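Local coordinates for protein MdcD (Pseudomonas aeruginosa, PDB 5VIP) that probably acts as the beta subunit of a biotin-independent malonate decarboxylase, helping to remove the carboxyl group of malonyl units as carbon dioxide, at residues Thr110-Leu115 / Gln147-Val152; Ala134-Ala139 / Gly161-Ala166; Ala139-Gln144 / Ala167-Tyr172. One frame throughout, in Å; residues are numbered along the deposited sequence.

Contact 1 of 3, residues Thr110-Leu115 / Gln147-Val152; sequences TRALLL and QPVVAV
Two neighbouring strands, 111-115 and the one that takes in Val150 to Val152, run parallel at 20° to each other, joined by alternating backbone bonds. Leu114 supplies both groups of the central pair: its N donates to Val150 O at 2.9 Å, and its O accepts from Val152 N at 2.8 Å, each bond almost straight and nearly along the C=O axis. Toward the start the pairing loosens. Val150 N reaches Ala112 O only weakly at 3.3 Å, and beyond it a water closes the gap, accepting from Ala112 N and donating to Pro148 O. Proline has no N-H to give, but its carbonyl still finds a partner in this way.

Side chains alternate between the faces. On one, Leu113 and Val150 lie side by side; CG of Leu113 is anti to the backbone N (chi1 175°), which swings CD1 over the neighbouring strand to 3.9 Å from Val150 CG1 and 4.0 Å from Val152 CG2. Leu115 CD1 likewise packs 3.9 Å from Val152 CB. On the other face Leu114 crosses Val149 obliquely, its CD1 3.8 Å from Val149 CG1, beside the small Ala151. Branched apolar residues suit a strand buried on both faces.

Asp103 and Asn104 hold Thr110 through its hydroxyl and carbonyl oxygens. Strand 69-76 bonds to the far edge of 111-115, helix 229-242 packs on Leu113, Val150 and Val152, and helix 126-143, the crossover of this beta-alpha-beta unit, covers Ala112, Leu114 and Val149.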
loop_
_atom_site.group_PDB
_atom_site.type_symbol
_atom_site.label_atom_id
_atom_site.label_comp_id
_atom_site.label_asym_id
_atom_site.label_seq_id
_atom_site.Cartn_x
_atom_site.Cartn_y
_atom_site.Cartn_z
ATOM N N THR B 110 -18.937 -10.162 8.342
ATOM C CA THR B 110 -17.703 -10.938 8.272
ATOM C C THR B 110 -16.478 -10.117 8.669
ATOM O O THR B 110 -16.285 -8.991 8.212
ATOM C CB THR B 110 -17.527 -11.526 6.872
ATOM O OG1 THR B 110 -18.625 -12.413 6.630
ATOM C CG2 THR B 110 -16.217 -12.312 6.767
ATOM N N ARG B 111 -15.680 -10.709 9.550
ATOM C CA ARG B 111 -14.491 -10.096 10.122
ATOM C C ARG B 111 -13.253 -10.688 9.461
ATOM O O ARG B 111 -13.193 -11.888 9.261
ATOM C CB ARG B 111 -14.451 -10.347 11.638
ATOM C CG ARG B 111 -15.785 -10.145 12.374
ATOM C CD ARG B 111 -15.800 -10.894 13.688
ATOM N NE ARG B 111 -16.511 -10.177 14.766
ATOM C CZ ARG B 111 -16.450 -10.521 16.053
ATOM N NH1 ARG B 111 -15.710 -11.572 16.441
ATOM N NH2 ARG B 111 -17.114 -9.807 16.966
ATOM N N ALA B 112 -12.260 -9.862 9.137
ATOM C CA ALA B 112 -11.032 -10.361 8.534
ATOM C C ALA B 112 -9.853 -10.225 9.494
ATOM O O ALA B 112 -9.632 -9.161 10.097
ATOM C CB ALA B 112 -10.727 -9.622 7.211
ATOM N N LEU B 113 -9.096 -11.311 9.613
ATOM C CA LEU B 113 -7.940 -11.395 10.489
ATOM C C LEU B 113 -6.708 -11.722 9.651
ATOM O O LEU B 113 -6.691 -12.729 8.916
ATOM C CB LEU B 113 -8.157 -12.464 11.562
ATOM C CG LEU B 113 -7.023 -12.819 12.522
ATOM C CD1 LEU B 113 -6.601 -11.598 13.349
ATOM C CD2 LEU B 113 -7.470 -13.940 13.430
ATOM N N LEU B 114 -5.695 -10.859 9.740
ATOM C CA LEU B 114 -4.480 -11.005 8.932
ATOM C C LEU B 114 -3.289 -11.373 9.809
ATOM O O LEU B 114 -2.921 -10.616 10.706
ATOM C CB LEU B 114 -4.167 -9.704 8.170
ATOM C CG LEU B 114 -5.261 -9.176 7.246
ATOM C CD1 LEU B 114 -4.825 -7.835 6.617
ATOM C CD2 LEU B 114 -5.545 -10.212 6.162
ATOM N N LEU B 115 -2.679 -12.521 9.522
ATOM C CA LEU B 115 -1.450 -12.930 10.192
ATOM C C LEU B 115 -0.267 -12.651 9.261
ATOM O O LEU B 115 0.001 -13.412 8.319
ATOM C CB LEU B 115 -1.507 -14.413 10.566
ATOM C CG LEU B 115 -2.121 -14.803 11.920
ATOM C CD1 LEU B 115 -3.360 -13.997 12.312
ATOM C CD2 LEU B 115 -2.415 -16.298 11.979
ATOM N N GLN B 147 -16.256 -3.182 9.168
ATOM C CA GLN B 147 -15.664 -3.995 10.240
ATOM C C GLN B 147 -14.179 -3.704 10.365
ATOM O O GLN B 147 -13.498 -3.517 9.345
ATOM C CB GLN B 147 -15.852 -5.499 9.961
ATOM C CG GLN B 147 -17.292 -5.997 9.880
ATOM C CD GLN B 147 -18.035 -5.915 11.205
ATOM O OE1 GLN B 147 -17.435 -5.925 12.274
ATOM N NE2 GLN B 147 -19.354 -5.843 11.134
ATOM N N PRO B 148 -13.658 -3.687 11.598
ATOM C CA PRO B 148 -12.212 -3.542 11.784
ATOM C C PRO B 148 -11.464 -4.773 11.259
ATOM O O PRO B 148 -11.939 -5.895 11.426
ATOM C CB PRO B 148 -12.070 -3.416 13.304
ATOM C CG PRO B 148 -13.241 -4.191 13.836
ATOM C CD PRO B 148 -14.359 -3.859 12.884
ATOM N N VAL B 149 -10.332 -4.556 10.603
ATOM C CA VAL B 149 -9.414 -5.640 10.278
ATOM C C VAL B 149 -8.385 -5.674 11.392
ATOM O O VAL B 149 -7.860 -4.633 11.789
ATOM C CB VAL B 149 -8.719 -5.436 8.925
ATOM C CG1 VAL B 149 -7.704 -6.553 8.672
ATOM C CG2 VAL B 149 -9.760 -5.359 7.798
ATOM N N VAL B 150 -8.118 -6.861 11.918
ATOM C CA VAL B 150 -7.090 -7.020 12.929
ATOM C C VAL B 150 -5.875 -7.652 12.271
ATOM O O VAL B 150 -6.003 -8.648 11.569
ATOM C CB VAL B 150 -7.577 -7.883 14.104
ATOM C CG1 VAL B 150 -6.447 -8.131 15.091
ATOM C CG2 VAL B 150 -8.769 -7.213 14.793
ATOM N N ALA B 151 -4.708 -7.050 12.493
ATOM C CA ALA B 151 -3.442 -7.597 12.010
ATOM C C ALA B 151 -2.605 -8.062 13.180
ATOM O O ALA B 151 -2.389 -7.317 14.134
ATOM C CB ALA B 151 -2.670 -6.557 11.209
ATOM N N VAL B 152 -2.117 -9.290 13.080
ATOM C CA VAL B 152 -1.287 -9.893 14.109
ATOM C C VAL B 152 0.101 -10.121 13.507
ATOM O O VAL B 152 0.246 -10.762 12.456
ATOM C CB VAL B 152 -1.898 -11.220 14.617
ATOM C CG1 VAL B 152 -0.935 -11.960 15.516
ATOM C CG2 VAL B 152 -3.238 -10.935 15.344
HETATM O O HOH W 1 -12.906 -7.083 9.197
#

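Contact 2 of 3, residues Ala134-Ala139 / Gly161-Ala166; sequences AEIQAA and GGMSIA
Gln137 reaches across from helix 126-143 as an extended arm, with CG anti to the carbonyl carbon (chi1 -72°) and the chain straight beyond it (chi2 169°). Its aliphatic part runs past Ala166, CG lying 4.1 Å from Ala166 CB, and its amide crosses Ile165 obliquely, with NE2 3.4 Å from Ile165 CG2. At the tip, NE2 gives a weak, strongly bent hydrogen bond to Gly162 O at 3.2 Å. That oxygen also takes weak bonds from the N-H groups of Ile165 and Ala166, so three weak donors share it. A long amide suits this place because its methylenes pack against apolar neighbours while its end can meet a backbone carbonyl.

Ile136, one residue earlier, works in the apolar layer. It meets the selenomethionine Met163 at about a right angle: CD1 touches SE at 4.0 Å, and CG2 flanks the same atom at 4.2 Å. Met163 gets there by folding at both chi2 and chi3, which brings its selenium up against Ile136.

The two helical segments are nearly parallel, 3° apart, with axes 9.6 Å from each other. They belong to a carboxyl transferase domain of the ClpP/crotonase clan, and the small side chain of Ala166 suits the place where the arm of Gln137 passes.

Where helix 162-169 begins, Gly161 has backbone angles at which a side chain would press on the preceding carbonyl. Its own O accepts from both Ser164 N and Ser164 OG, the latter at 2.7 Å in the carbonyl plane, which ties down the first turn. Ile93, Ala94 and Leu97 of helix 87-105 pack on Ile136, while both carboxylate oxygens of Glu135 form salt bridges to another protein chain.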
loop_
_atom_site.group_PDB
_atom_site.type_symbol
_atom_site.label_atom_id
_atom_site.label_comp_id
_atom_site.label_asym_id
_atom_site.label_seq_id
_atom_site.Cartn_x
_atom_site.Cartn_y
_atom_site.Cartn_z
ATOM N N ALA B 134 -1.381 -3.458 -3.674
ATOM C CA ALA B 134 -2.265 -2.306 -3.836
ATOM C C ALA B 134 -3.730 -2.741 -3.738
ATOM O O ALA B 134 -4.567 -2.014 -3.193
ATOM C CB ALA B 134 -2.000 -1.600 -5.161
ATOM N N GLU B 135 -4.035 -3.936 -4.232
ATOM C CA GLU B 135 -5.396 -4.468 -4.149
ATOM C C GLU B 135 -5.764 -4.892 -2.737
ATOM O O GLU B 135 -6.914 -4.737 -2.324
ATOM C CB GLU B 135 -5.582 -5.660 -5.106
ATOM C CG GLU B 135 -5.699 -5.233 -6.562
ATOM C CD GLU B 135 -5.494 -6.365 -7.549
ATOM O OE1 GLU B 135 -5.443 -7.547 -7.128
ATOM O OE2 GLU B 135 -5.378 -6.063 -8.761
ATOM N N ILE B 136 -4.800 -5.460 -2.014
ATOM C CA ILE B 136 -4.994 -5.773 -0.603
ATOM C C ILE B 136 -5.270 -4.508 0.198
ATOM O O ILE B 136 -6.174 -4.467 1.040
ATOM C CB ILE B 136 -3.760 -6.501 -0.034
ATOM C CG1 ILE B 136 -3.659 -7.878 -0.692
ATOM C CG2 ILE B 136 -3.837 -6.577 1.489
ATOM C CD1 ILE B 136 -2.286 -8.517 -0.634
ATOM N N GLN B 137 -4.491 -3.466 -0.069
ATOM C CA GLN B 137 -4.660 -2.203 0.647
ATOM C C GLN B 137 -6.035 -1.596 0.367
ATOM O O GLN B 137 -6.743 -1.193 1.297
ATOM C CB GLN B 137 -3.534 -1.230 0.289
ATOM C CG GLN B 137 -2.216 -1.664 0.915
ATOM C CD GLN B 137 -1.028 -0.902 0.380
ATOM O OE1 GLN B 137 -1.158 -0.094 -0.532
ATOM N NE2 GLN B 137 0.138 -1.161 0.944
ATOM N N ALA B 138 -6.437 -1.594 -0.900
ATOM C CA ALA B 138 -7.771 -1.130 -1.284
ATOM C C ALA B 138 -8.882 -1.894 -0.580
ATOM O O ALA B 138 -9.871 -1.300 -0.144
ATOM C CB ALA B 138 -7.964 -1.244 -2.810
ATOM N N ALA B 139 -8.729 -3.212 -0.490
ATOM C CA ALA B 139 -9.764 -4.049 0.103
ATOM C C ALA B 139 -9.865 -3.821 1.612
ATOM O O ALA B 139 -10.946 -3.927 2.198
ATOM C CB ALA B 139 -9.498 -5.523 -0.208
ATOM N N GLY B 161 8.076 -4.310 4.170
ATOM C CA GLY B 161 7.747 -4.062 2.779
ATOM C C GLY B 161 6.364 -3.462 2.625
ATOM O O GLY B 161 5.823 -2.853 3.565
ATOM N N GLY B 162 5.794 -3.635 1.437
ATOM C CA GLY B 162 4.484 -3.101 1.123
ATOM C C GLY B 162 3.404 -3.579 2.074
ATOM O O GLY B 162 2.414 -2.886 2.305
HETATM N N MSE B 163 3.577 -4.766 2.633
HETATM C CA MSE B 163 2.562 -5.269 3.566
HETATM C C MSE B 163 2.621 -4.569 4.929
HETATM O O MSE B 163 1.679 -4.665 5.713
HETATM C CB MSE B 163 2.700 -6.783 3.724
HETATM C CG MSE B 163 2.150 -7.574 2.518
HETATM SE SE MSE B 163 0.241 -7.192 2.149
HETATM C CE MSE B 163 -0.536 -7.966 3.721
ATOM N N SER B 164 3.699 -3.834 5.211
ATOM C CA SER B 164 3.731 -3.056 6.456
ATOM C C SER B 164 2.849 -1.826 6.318
ATOM O O SER B 164 2.316 -1.299 7.303
ATOM C CB SER B 164 5.157 -2.646 6.821
ATOM O OG SER B 164 5.636 -1.628 5.933
ATOM N N ILE B 165 2.708 -1.352 5.086
ATOM C CA ILE B 165 1.797 -0.252 4.811
ATOM C C ILE B 165 0.361 -0.763 4.982
ATOM O O ILE B 165 -0.500 -0.061 5.516
ATOM C CB ILE B 165 2.026 0.320 3.392
ATOM C CG1 ILE B 165 3.450 0.887 3.284
ATOM C CG2 ILE B 165 0.972 1.377 3.051
ATOM C CD1 ILE B 165 3.826 1.406 1.866
ATOM N N ALA B 166 0.116 -1.998 4.543
ATOM C CA ALA B 166 -1.187 -2.642 4.770
ATOM C C ALA B 166 -1.467 -2.753 6.267
ATOM O O ALA B 166 -2.572 -2.483 6.718
ATOM C CB ALA B 166 -1.239 -4.022 4.114
#

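Contact 3 of 3, residues Ala139-Gln144 / Ala167-Tyr172; sequences AIVDLQ and AGLCSY
The carboxamide of Gln144 is clasped on both faces and along its outer edge. Over one face stands the hydroxyl of Ser171, its OG 3.3 Å from Gln144 CD; against the opposite face lies a methyl group from the last turn of helix 126-143, Ile140 CG2, 3.8 Å from Gln144 CD. The polar edge is turned to the backbone of the facing segment. Gln144 NE2 donates to Leu169 O at 2.9 Å in a fairly straight bond (163°) that lies close to the plane of the Gln144 amide, though NE2 itself stands above the carbonyl plane of Leu169. Gln144 OE1 accepts from Ser171 N at 2.8 Å, with that donor above the plane of the side-chain carbonyl. One amide thus serves a backbone acceptor and a backbone donor two residues apart, a pairing for which glutamine, with both functions in one flat group, is well fitted. OE1 also accepts from Val149 N, so two backbone N-H groups grip it and help to fix the rotation of the amide.

Gln144 is the first residue beyond helix 126-143, and its extended chain (chi2 -176°) carries the amide across to the turn that follows helix 162-169. Apolar contacts lie beside this bridge, between the last turns of the two helices. Ile140 crosses Leu169 obliquely, CG2 lying 4.0 Å from Leu169 CB, while its other branch puts CD1 4.1 Å from Cys170 SG. Val141 CG2 meets Leu169 CD2 more loosely at 4.2 Å.

Val141 and Leu169 also pack on another protein chain. Toward the sheet, Ile140 and Cys170 rest on Leu114 of strand 111-115, Ile140 touches Leu97 of helix 87-105, and Tyr172 opens strand 172-176, bonding through its backbone to Ala151.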
loop_
_atom_site.group_PDB
_atom_site.type_symbol
_atom_site.label_atom_id
_atom_site.label_comp_id
_atom_site.label_asym_id
_atom_site.label_seq_id
_atom_site.Cartn_x
_atom_site.Cartn_y
_atom_site.Cartn_z
ATOM N N ALA B 139 -8.729 -3.212 -0.490
ATOM C CA ALA B 139 -9.764 -4.049 0.103
ATOM C C ALA B 139 -9.865 -3.821 1.612
ATOM O O ALA B 139 -10.946 -3.927 2.198
ATOM C CB ALA B 139 -9.498 -5.523 -0.208
ATOM N N ILE B 140 -8.743 -3.498 2.248
ATOM C CA ILE B 140 -8.772 -3.233 3.684
ATOM C C ILE B 140 -9.559 -1.959 3.972
ATOM O O ILE B 140 -10.389 -1.915 4.888
ATOM C CB ILE B 140 -7.348 -3.114 4.264
ATOM C CG1 ILE B 140 -6.720 -4.510 4.352
ATOM C CG2 ILE B 140 -7.381 -2.458 5.663
ATOM C CD1 ILE B 140 -5.234 -4.467 4.537
ATOM N N VAL B 141 -9.318 -0.928 3.167
ATOM C CA VAL B 141 -10.010 0.341 3.352
ATOM C C VAL B 141 -11.515 0.153 3.097
ATOM O O VAL B 141 -12.349 0.635 3.869
ATOM C CB VAL B 141 -9.409 1.441 2.434
ATOM C CG1 VAL B 141 -10.175 2.776 2.578
ATOM C CG2 VAL B 141 -7.932 1.651 2.774
ATOM N N ASP B 142 -11.858 -0.577 2.038
ATOM C CA ASP B 142 -13.270 -0.856 1.726
ATOM C C ASP B 142 -13.940 -1.611 2.874
ATOM O O ASP B 142 -15.018 -1.230 3.312
ATOM C CB ASP B 142 -13.385 -1.655 0.423
ATOM C CG ASP B 142 -14.825 -1.886 -0.011
ATOM O OD1 ASP B 142 -15.744 -1.225 0.526
ATOM O OD2 ASP B 142 -15.031 -2.733 -0.910
ATOM N N LEU B 143 -13.286 -2.657 3.375
ATOM C CA LEU B 143 -13.875 -3.488 4.416
ATOM C C LEU B 143 -14.063 -2.708 5.717
ATOM O O LEU B 143 -15.025 -2.938 6.452
ATOM C CB LEU B 143 -13.013 -4.736 4.665
ATOM C CG LEU B 143 -13.434 -5.693 5.797
ATOM C CD1 LEU B 143 -14.902 -6.151 5.652
ATOM C CD2 LEU B 143 -12.510 -6.908 5.838
ATOM N N GLN B 144 -13.161 -1.768 5.981
ATOM C CA GLN B 144 -13.201 -1.022 7.230
ATOM C C GLN B 144 -14.208 0.136 7.205
ATOM O O GLN B 144 -14.245 0.957 8.119
ATOM C CB GLN B 144 -11.797 -0.550 7.595
ATOM C CG GLN B 144 -10.960 -1.755 8.067
ATOM C CD GLN B 144 -9.567 -1.419 8.556
ATOM O OE1 GLN B 144 -8.966 -2.208 9.279
ATOM N NE2 GLN B 144 -9.041 -0.260 8.167
ATOM N N ALA B 167 -0.459 -3.140 7.037
ATOM C CA ALA B 167 -0.604 -3.224 8.486
ATOM C C ALA B 167 -0.999 -1.853 9.050
ATOM O O ALA B 167 -1.879 -1.745 9.912
ATOM C CB ALA B 167 0.696 -3.727 9.126
ATOM N N GLY B 168 -0.358 -0.807 8.537
ATOM C CA GLY B 168 -0.641 0.556 8.967
ATOM C C GLY B 168 -2.065 1.002 8.650
ATOM O O GLY B 168 -2.567 1.932 9.276
ATOM N N LEU B 169 -2.716 0.354 7.678
ATOM C CA LEU B 169 -4.122 0.651 7.378
ATOM C C LEU B 169 -5.083 -0.054 8.316
ATOM O O LEU B 169 -6.214 0.402 8.496
ATOM C CB LEU B 169 -4.489 0.228 5.963
ATOM C CG LEU B 169 -3.726 0.870 4.821
ATOM C CD1 LEU B 169 -4.008 0.044 3.576
ATOM C CD2 LEU B 169 -4.191 2.297 4.645
ATOM N N CYS B 170 -4.665 -1.190 8.869
ATOM C CA CYS B 170 -5.570 -2.015 9.680
ATOM C C CYS B 170 -6.014 -1.288 10.948
ATOM O O CYS B 170 -5.213 -0.577 11.565
ATOM C CB CYS B 170 -4.889 -3.337 10.056
ATOM S SG CYS B 170 -4.699 -4.452 8.627
ATOM N N SER B 171 -7.275 -1.483 11.339
ATOM C CA SER B 171 -7.827 -0.865 12.552
ATOM C C SER B 171 -6.999 -1.135 13.796
ATOM O O SER B 171 -6.774 -0.241 14.616
ATOM C CB SER B 171 -9.260 -1.365 12.811
ATOM O OG SER B 171 -10.153 -0.899 11.805
ATOM N N TYR B 172 -6.568 -2.382 13.952
ATOM C CA TYR B 172 -5.788 -2.754 15.130
ATOM C C TYR B 172 -4.587 -3.585 14.735
ATOM O O TYR B 172 -4.713 -4.494 13.922
ATOM C CB TYR B 172 -6.649 -3.532 16.137
ATOM C CG TYR B 172 -7.879 -2.764 16.543
ATOM C CD1 TYR B 172 -7.773 -1.620 17.329
ATOM C CD2 TYR B 172 -9.136 -3.148 16.094
ATOM C CE1 TYR B 172 -8.908 -0.889 17.687
ATOM C CE2 TYR B 172 -10.278 -2.432 16.446
ATOM C CZ TYR B 172 -10.154 -1.306 17.243
ATOM O OH TYR B 172 -11.293 -0.603 17.584
#

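In the fold
From the N terminus, the chain runs along strand 111-115, through helix 126-143 and into strand 150-153, where contact 1 closes a beta-alpha-beta loop. It then passes through 159-160 into helix 162-169, whose start meets the middle of helix 126-143 in contact 2 and whose end meets the last turn of that helix in contact 3, before strand 172-176 joins the sheet. The segments of all three contacts alternate along the chain, so their loops cross. Contacts 2 and 3 share Ala139 and follow one another along the same helix pair. Contact 3 touches contact 1, tying helices to sheet; contact 2 lies about 13 Å from contact 1, centre to centre.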